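Local coordinates for protein trichothecene 3-O-acetyltransferase (Fusarium sporotrichioides, PDB 2ZBA) that transfers an acetyl group from acetyl-CoA to the 3-hydroxyl of trichothecene mycotoxins during their biosynthesis in this Fusarium species, as a member of the BAHD superfamily, at residues Gly20-Leu25 with Val371-Asp376; Gln31-Tyr36 with Gly156-Val161; Gly77-Ser82 with Asp367-Ser372. All blocks are in the same frame, centred on the assembly; numbering follows the deposited sequence.

Contact 1 (Gly20-Leu25 with Val371-Asp376); sequences GQQPPL and VSLTAD. With CA (calcium ion), chain H; ZBA (12,13-Epoxytrichothec-9-ene-3,4,8,15-tetrol-4,15-diacetate-8-isovalerate), chain F.
Gln22 and Leu373 are joined by one long, bent hydrogen bond, and both of their segments also touch the bound T-2 toxin. The Gln22 chain runs extended beyond CG (chi2 169°), which carries its amide across to the other segment. There OE1 accepts weakly from the backbone N of Leu373, at 3.4 Å and 134°, while NE2 turns back to make a weak bond with the carbonyl of Ile19. On the way Gln22 CG passes Val371 CG1 at 4.0 Å, the two side chains crossing at about a right angle. Glutamine suits the place because its methylenes pack against valine while its amide serves two backbone groups.

Pro23 and Pro24, which have no N-H to donate, suit the start of a short, weakly bonded helical turn. The ring of Pro24 lies with CD 3.9 Å from Val371 O, and its CB meets O13 of an acetyl group of the toxin at 3.6 Å. Leu25 CD2 approaches the same oxygen at 3.3 Å. From the other segment, Ser372 OG comes 3.2 Å from the methyl C41 of that acetyl group. The hydroxyl also accepts from Thr374 N at 3.1 Å, an ST turn that helps to fix its position.

Further along, both carboxylate oxygens of Asp376 grip a calcium ion, with Asp218, the Ile221 carbonyl and a water among the other ligands. The chemistry implies a mixed pocket wall, in which carbon of Pro24 and Leu25 faces the acetyl oxygen while the hydroxyls of Ser372 and Thr374 lie by its methyl, with one weak polar link joining the segments and calcium pinning the following loop.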
# COMPACT_ATOMS: atom_id res chain seq x y z
N GLY A 20 8.63 -11.44 3.46
CA GLY A 20 9.01 -10.06 3.75
C GLY A 20 10.51 -9.85 3.76
O GLY A 20 10.99 -8.73 3.95
N GLN A 21 11.26 -10.95 3.59
CA GLN A 21 12.72 -10.90 3.60
C GLN A 21 13.32 -10.47 2.28
O GLN A 21 14.51 -10.68 2.05
CB GLN A 21 13.32 -12.26 4.00
CG GLN A 21 12.76 -12.87 5.25
CD GLN A 21 13.55 -12.57 6.49
OE1 GLN A 21 14.40 -11.70 6.51
NE2 GLN A 21 13.24 -13.29 7.54
N GLN A 22 12.51 -9.88 1.40
CA GLN A 22 12.98 -9.37 0.11
C GLN A 22 13.74 -8.06 0.34
O GLN A 22 13.21 -7.15 0.98
CB GLN A 22 11.80 -9.08 -0.82
CG GLN A 22 10.99 -10.26 -1.18
CD GLN A 22 9.69 -9.90 -1.87
OE1 GLN A 22 9.64 -8.98 -2.70
NE2 GLN A 22 8.64 -10.64 -1.57
N PRO A 23 14.96 -7.94 -0.22
CA PRO A 23 15.69 -6.69 0.04
C PRO A 23 14.94 -5.40 -0.36
O PRO A 23 15.13 -4.39 0.31
CB PRO A 23 17.01 -6.88 -0.73
CG PRO A 23 17.15 -8.38 -0.91
CD PRO A 23 15.73 -8.86 -1.08
N PRO A 24 14.10 -5.41 -1.42
CA PRO A 24 13.30 -4.18 -1.63
C PRO A 24 12.37 -3.79 -0.46
O PRO A 24 12.30 -2.62 -0.10
CB PRO A 24 12.46 -4.49 -2.88
CG PRO A 24 13.10 -5.66 -3.54
CD PRO A 24 13.82 -6.42 -2.47
N LEU A 25 11.66 -4.76 0.12
CA LEU A 25 10.72 -4.48 1.21
C LEU A 25 11.45 -3.96 2.43
O LEU A 25 10.89 -3.19 3.23
CB LEU A 25 9.90 -5.73 1.57
CG LEU A 25 9.00 -6.27 0.46
CD1 LEU A 25 8.34 -7.58 0.86
CD2 LEU A 25 7.97 -5.22 0.04
N VAL A 371 15.22 -11.58 -6.26
CA VAL A 371 13.80 -11.70 -5.88
C VAL A 371 13.17 -10.33 -5.67
O VAL A 371 13.65 -9.51 -4.87
CB VAL A 371 13.60 -12.58 -4.61
CG1 VAL A 371 12.11 -12.66 -4.21
CG2 VAL A 371 14.13 -13.98 -4.84
N SER A 372 12.07 -10.08 -6.38
CA SER A 372 11.28 -8.87 -6.22
C SER A 372 9.86 -9.09 -6.74
O SER A 372 9.66 -9.71 -7.77
CB SER A 372 11.93 -7.71 -6.97
OG SER A 372 11.05 -6.61 -7.09
N LEU A 373 8.88 -8.54 -6.03
CA LEU A 373 7.48 -8.57 -6.50
C LEU A 373 7.25 -7.91 -7.86
O LEU A 373 6.28 -8.22 -8.54
CB LEU A 373 6.51 -8.00 -5.45
CG LEU A 373 6.24 -8.86 -4.22
CD1 LEU A 373 5.15 -8.23 -3.33
CD2 LEU A 373 5.85 -10.26 -4.60
N THR A 374 8.16 -7.03 -8.27
CA THR A 374 8.04 -6.35 -9.57
C THR A 374 9.28 -6.64 -10.44
O THR A 374 9.70 -5.81 -11.23
CB THR A 374 7.80 -4.80 -9.38
OG1 THR A 374 8.92 -4.22 -8.71
CG2 THR A 374 6.56 -4.52 -8.54
N ALA A 375 9.86 -7.84 -10.28
CA ALA A 375 11.12 -8.21 -10.95
C ALA A 375 11.14 -7.97 -12.47
O ALA A 375 12.15 -7.47 -12.99
CB ALA A 375 11.51 -9.66 -10.61
N ASP A 376 10.03 -8.28 -13.15
CA ASP A 376 9.94 -8.16 -14.60
C ASP A 376 9.17 -6.93 -15.11
O ASP A 376 8.90 -6.81 -16.30
CB ASP A 376 9.30 -9.42 -15.20
CG ASP A 376 10.15 -10.66 -15.01
OD1 ASP A 376 11.28 -10.57 -14.47
OD2 ASP A 376 9.67 -11.74 -15.40
CA CA H . 11.85 -13.06 -14.66
O18 ZBA F . 8.26 -0.17 -7.19
C44 ZBA F . 8.95 -0.38 -6.22
C45 ZBA F . 10.32 -0.95 -6.22
C46 ZBA F . 11.26 -0.36 -5.24
C48 ZBA F . 11.67 1.03 -5.27
C47 ZBA F . 11.90 -1.12 -4.14
O17 ZBA F . 8.48 -0.10 -5.01
C31 ZBA F . 7.06 0.20 -4.78
C30 ZBA F . 6.21 -1.04 -5.00
C32 ZBA F . 6.99 0.83 -3.43
C39 ZBA F . 7.80 2.09 -3.28
C33 ZBA F . 6.25 0.31 -2.48
C34 ZBA F . 5.39 -0.89 -2.66
O10 ZBA F . 4.04 -0.42 -3.03
C29 ZBA F . 5.86 -1.92 -3.75
C38 ZBA F . 7.13 -2.64 -3.24
O12 ZBA F . 7.90 -3.12 -4.36
C40 ZBA F . 8.77 -4.11 -4.11
C41 ZBA F . 9.56 -4.46 -5.32
O13 ZBA F . 8.90 -4.64 -3.09
C28 ZBA F . 4.69 -2.98 -4.05
C37 ZBA F . 5.17 -4.08 -5.03
C35 ZBA F . 3.47 -2.19 -4.55
C25 ZBA F . 3.05 -1.42 -3.37
C36 ZBA F . 3.10 -1.89 -5.92
O11 ZBA F . 2.38 -2.88 -5.17
C27 ZBA F . 4.05 -3.55 -2.70
C26 ZBA F . 2.90 -2.60 -2.43
O16 ZBA F . 2.80 -2.16 -1.10
O14 ZBA F . 3.54 -4.92 -2.73
O HOH W 1 13.22 -15.10 -14.85

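Contact 2 (Gln31-Tyr36 with Gly156-Val161); sequences QISLVY and GLILTV
Ser33 and Thr160 hold their hydroxyls in the same rotamer, each oxygen anti to its own carbonyl carbon (chi1 -62° and -59°), and this brings the two groups tip to tip on one face of the sheet. Ser33 OG donates to Thr160 OG1 at 3.0 Å, and Thr160 OG1 is bonded in turn to Val125 O, so a buried polar pair forms a short chain ending on a backbone carbonyl. Small hydroxyl residues suit this non-hydrogen-bonded pair, whose CA atoms stand only 4.2 Å apart.

The strands run antiparallel, their axes at 160°. Ile32 with Val161, Leu34 with Leu159 and Tyr36 with Leu157 are the hydrogen-bonded pairs. The central one is short and straight, with Leu34 N reaching Leu159 O at 2.7 Å, whereas the last is lopsided: Tyr36 N bonds well to Leu157 O, but the return bond from Leu157 N is weak. Beside that end, Gly156 CA lies 3.1 Å from Tyr36 O, where a CB would clash with the carbonyl; glycine fits.

On the face of Ser33, the branched chains of Val35 and Ile158 lie side by side, CG2 against CG1 at 3.9 Å. The other face is mostly apolar, with Ile32, Leu34, Leu159 and Val161; Tyr36 adds its ring beside Leu157 (CD2 to CD2, 4.2 Å), and its hydroxyl is bonded to Tyr396 O.

These are inner strands of a five-stranded mixed sheet: strand 407-409 flanks 29-37, strand 146-153 flanks 156-164, and helix 170-184 packs Ile177 on Ile32 and Val161.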
# COMPACT_ATOMS: atom_id res chain seq x y z
N GLN A 31 3.58 4.64 4.11
CA GLN A 31 3.06 5.85 4.78
C GLN A 31 1.57 6.07 4.50
O GLN A 31 1.11 5.84 3.38
CB GLN A 31 3.81 7.09 4.30
CG GLN A 31 5.31 7.10 4.56
CD GLN A 31 6.00 8.17 3.77
OE1 GLN A 31 5.56 8.53 2.67
NE2 GLN A 31 7.12 8.69 4.32
N ILE A 32 0.82 6.54 5.51
CA ILE A 32 -0.59 6.91 5.33
C ILE A 32 -0.95 8.10 6.24
O ILE A 32 -0.54 8.13 7.40
CB ILE A 32 -1.57 5.71 5.55
CG1 ILE A 32 -3.01 6.06 5.13
CG2 ILE A 32 -1.52 5.22 7.00
CD1 ILE A 32 -3.27 6.08 3.62
N SER A 33 -1.69 9.07 5.71
CA SER A 33 -2.02 10.27 6.49
C SER A 33 -3.51 10.40 6.70
O SER A 33 -4.28 10.29 5.74
CB SER A 33 -1.52 11.54 5.80
OG SER A 33 -0.13 11.53 5.69
N LEU A 34 -3.90 10.65 7.95
CA LEU A 34 -5.31 10.87 8.29
C LEU A 34 -5.47 12.32 8.73
O LEU A 34 -4.82 12.74 9.68
CB LEU A 34 -5.77 9.93 9.40
CG LEU A 34 -6.07 8.46 9.04
CD1 LEU A 34 -4.93 7.76 8.26
CD2 LEU A 34 -6.45 7.66 10.30
N VAL A 35 -6.31 13.06 8.00
CA VAL A 35 -6.57 14.49 8.26
C VAL A 35 -7.91 14.72 8.99
O VAL A 35 -8.95 14.17 8.57
CB VAL A 35 -6.56 15.29 6.96
CG1 VAL A 35 -6.59 16.81 7.23
CG2 VAL A 35 -5.33 14.90 6.11
N TYR A 36 -7.88 15.53 10.05
CA TYR A 36 -9.04 15.91 10.87
C TYR A 36 -9.09 17.44 11.05
O TYR A 36 -8.04 18.08 11.16
CB TYR A 36 -8.94 15.31 12.27
CG TYR A 36 -8.75 13.81 12.38
CD1 TYR A 36 -9.82 12.97 12.70
CD2 TYR A 36 -7.49 13.24 12.21
CE1 TYR A 36 -9.63 11.59 12.81
CE2 TYR A 36 -7.29 11.88 12.32
CZ TYR A 36 -8.34 11.06 12.62
OH TYR A 36 -8.10 9.70 12.71
N GLY A 156 -6.68 22.28 11.83
CA GLY A 156 -6.70 20.84 11.73
C GLY A 156 -5.51 20.08 12.29
O GLY A 156 -4.76 20.57 13.15
N LEU A 157 -5.37 18.86 11.79
CA LEU A 157 -4.44 17.88 12.32
C LEU A 157 -4.23 16.80 11.28
O LEU A 157 -5.21 16.22 10.79
CB LEU A 157 -5.01 17.25 13.58
CG LEU A 157 -4.13 16.25 14.33
CD1 LEU A 157 -3.27 16.98 15.37
CD2 LEU A 157 -5.01 15.21 14.98
N ILE A 158 -2.96 16.53 10.95
CA ILE A 158 -2.57 15.39 10.11
C ILE A 158 -1.79 14.35 10.93
O ILE A 158 -0.70 14.63 11.46
CB ILE A 158 -1.73 15.81 8.89
CG1 ILE A 158 -2.49 16.84 8.05
CG2 ILE A 158 -1.38 14.59 8.02
CD1 ILE A 158 -1.66 17.43 6.93
N LEU A 159 -2.36 13.16 11.04
CA LEU A 159 -1.64 12.05 11.64
C LEU A 159 -1.09 11.17 10.53
O LEU A 159 -1.85 10.72 9.66
CB LEU A 159 -2.55 11.24 12.55
CG LEU A 159 -1.94 9.97 13.12
CD1 LEU A 159 -0.78 10.29 14.07
CD2 LEU A 159 -3.00 9.22 13.84
N THR A 160 0.22 10.96 10.55
CA THR A 160 0.88 10.13 9.55
C THR A 160 1.46 8.91 10.23
O THR A 160 2.13 9.04 11.26
CB THR A 160 1.98 10.89 8.85
OG1 THR A 160 1.41 12.05 8.21
CG2 THR A 160 2.65 10.01 7.81
N VAL A 161 1.18 7.72 9.69
CA VAL A 161 1.72 6.47 10.25
C VAL A 161 2.63 5.74 9.26
O VAL A 161 2.23 5.49 8.10
CB VAL A 161 0.61 5.53 10.74
CG1 VAL A 161 1.22 4.32 11.46
CG2 VAL A 161 -0.36 6.28 11.67

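Contact 3 (Gly77-Ser82 with Asp367-Ser372); sequences GNTGTS and DKSSVS
Thr79 and Lys368 meet where two irregular segments, each folded by an Asx turn, come together. In the first, Asn78 OD1 accepts from Gly80 N; in the second, Asp367 OD1 accepts from Ser369 N, and a type I beta turn follows from Lys368 to Val371. Gly77 and Gly80 take positive phi (91° and 88°), a backbone shape in which a CB would press on the preceding carbonyl oxygen, and glycine escapes this.

Thr79 carries the contact with both branches. Its OG1, lying between the backbone N and the carbonyl carbon, accepts a straight bond from Lys368 N (3.0 Å, 166°) and is also bonded to Pro366 O, so one hydroxyl serves two backbone groups. Its methyl CG2 sits 3.3 Å from Asp367 OD1 and 3.7 Å from Ser369 OG. Threonine suits the spot by offering a hydroxyl and a methyl from one CB.

Asp367 OD1 is doubly held: it accepts from Ser369 OG at 2.8 Å through its syn lone pair, and Ser369 N meets it on the anti side, tilted out of the carboxylate plane. These two bonds restrain the carboxylate's rotation; Asp367 CB lies 3.4 Å from Gly77 O.

Lys368 runs extended past CG and then bends at its last torsion, placing its ammonium for a bond to Leu365 O. Two waters also accept from NZ; the nearer, 2.7 Å from Lys368 NZ, lies 2.8 Å from Gly80 O, bridging the segments.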
# COMPACT_ATOMS: atom_id res chain seq x y z
N GLY A 77 27.22 -13.28 -0.89
CA GLY A 77 26.47 -14.52 -1.09
C GLY A 77 25.30 -14.76 -0.16
O GLY A 77 24.56 -15.70 -0.35
N ASN A 78 25.13 -13.90 0.85
CA ASN A 78 24.06 -14.03 1.84
C ASN A 78 23.52 -12.64 2.20
O ASN A 78 24.19 -11.84 2.86
CB ASN A 78 24.55 -14.76 3.09
CG ASN A 78 23.42 -15.41 3.88
OD1 ASN A 78 22.43 -14.75 4.25
ND2 ASN A 78 23.57 -16.70 4.16
N THR A 79 22.30 -12.38 1.74
CA THR A 79 21.60 -11.13 1.97
C THR A 79 21.00 -11.03 3.37
O THR A 79 20.37 -10.04 3.70
CB THR A 79 20.51 -10.92 0.90
OG1 THR A 79 19.67 -12.07 0.85
CG2 THR A 79 21.16 -10.71 -0.46
N GLY A 80 21.19 -12.08 4.17
CA GLY A 80 20.82 -12.04 5.58
C GLY A 80 19.39 -12.44 5.92
O GLY A 80 18.56 -12.73 5.06
N THR A 81 19.12 -12.45 7.22
CA THR A 81 17.81 -12.81 7.74
C THR A 81 17.43 -11.75 8.76
O THR A 81 18.24 -11.34 9.59
CB THR A 81 17.80 -14.23 8.37
OG1 THR A 81 18.91 -14.37 9.24
CG2 THR A 81 17.94 -15.29 7.31
N SER A 82 16.20 -11.28 8.65
CA SER A 82 15.74 -10.14 9.42
C SER A 82 14.72 -10.57 10.47
O SER A 82 13.99 -11.56 10.30
CB SER A 82 15.17 -9.05 8.50
OG SER A 82 16.12 -8.63 7.54
N ASP A 367 21.09 -15.97 -0.96
CA ASP A 367 21.18 -14.71 -1.68
C ASP A 367 19.85 -14.41 -2.37
O ASP A 367 19.51 -14.98 -3.43
CB ASP A 367 22.34 -14.72 -2.67
CG ASP A 367 22.61 -13.36 -3.28
OD1 ASP A 367 21.74 -12.48 -3.20
OD2 ASP A 367 23.71 -13.16 -3.85
N LYS A 368 19.09 -13.51 -1.75
CA LYS A 368 17.76 -13.11 -2.24
C LYS A 368 17.80 -11.87 -3.14
O LYS A 368 16.79 -11.18 -3.29
CB LYS A 368 16.81 -12.90 -1.05
CG LYS A 368 16.58 -14.17 -0.19
CD LYS A 368 15.79 -13.87 1.07
CE LYS A 368 15.46 -15.11 1.85
NZ LYS A 368 16.66 -15.77 2.44
N SER A 369 18.95 -11.62 -3.78
CA SER A 369 19.16 -10.43 -4.63
C SER A 369 18.28 -10.29 -5.87
O SER A 369 17.97 -9.16 -6.30
CB SER A 369 20.64 -10.35 -5.06
OG SER A 369 21.41 -9.79 -4.02
N SER A 370 17.91 -11.42 -6.46
CA SER A 370 17.16 -11.45 -7.73
C SER A 370 15.65 -11.50 -7.52
O SER A 370 14.88 -11.45 -8.49
CB SER A 370 17.63 -12.63 -8.60
OG SER A 370 17.45 -13.88 -7.96
N VAL A 371 15.22 -11.58 -6.26
CA VAL A 371 13.80 -11.70 -5.88
C VAL A 371 13.17 -10.33 -5.67
O VAL A 371 13.65 -9.51 -4.87
CB VAL A 371 13.60 -12.58 -4.61
CG1 VAL A 371 12.11 -12.66 -4.21
CG2 VAL A 371 14.13 -13.98 -4.84
N SER A 372 12.07 -10.08 -6.38
CA SER A 372 11.28 -8.87 -6.22
C SER A 372 9.86 -9.09 -6.74
O SER A 372 9.66 -9.71 -7.77
CB SER A 372 11.93 -7.71 -6.97
OG SER A 372 11.05 -6.61 -7.09
O HOH W 2 19.12 -14.88 3.28
O HOH W 3 15.93 -14.88 5.11

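How the contacts relate
From the N terminus the chain passes through helix 23-26, which contact 1 will join to the loop after helix 348-363, then at once enters strand 29-37. Contact 2 closes its loop when strand 156-164 returns beside it, wholly within the longer span of contact 1. Residues 77-82 leave from inside that loop and are met only at 367-372, so contacts 2 and 3 cross. Contacts 1 and 3 end on the same loop, sharing Val371 and Ser372, and touch directly: Gln21 OE1 probably bonds Ser82 N at 2.8 Å. Together they tie that late loop to the N-terminal segment and strand 81-85, whereas contact 2 pairs two inner strands of a sheet on the opposite side of the chain's centre.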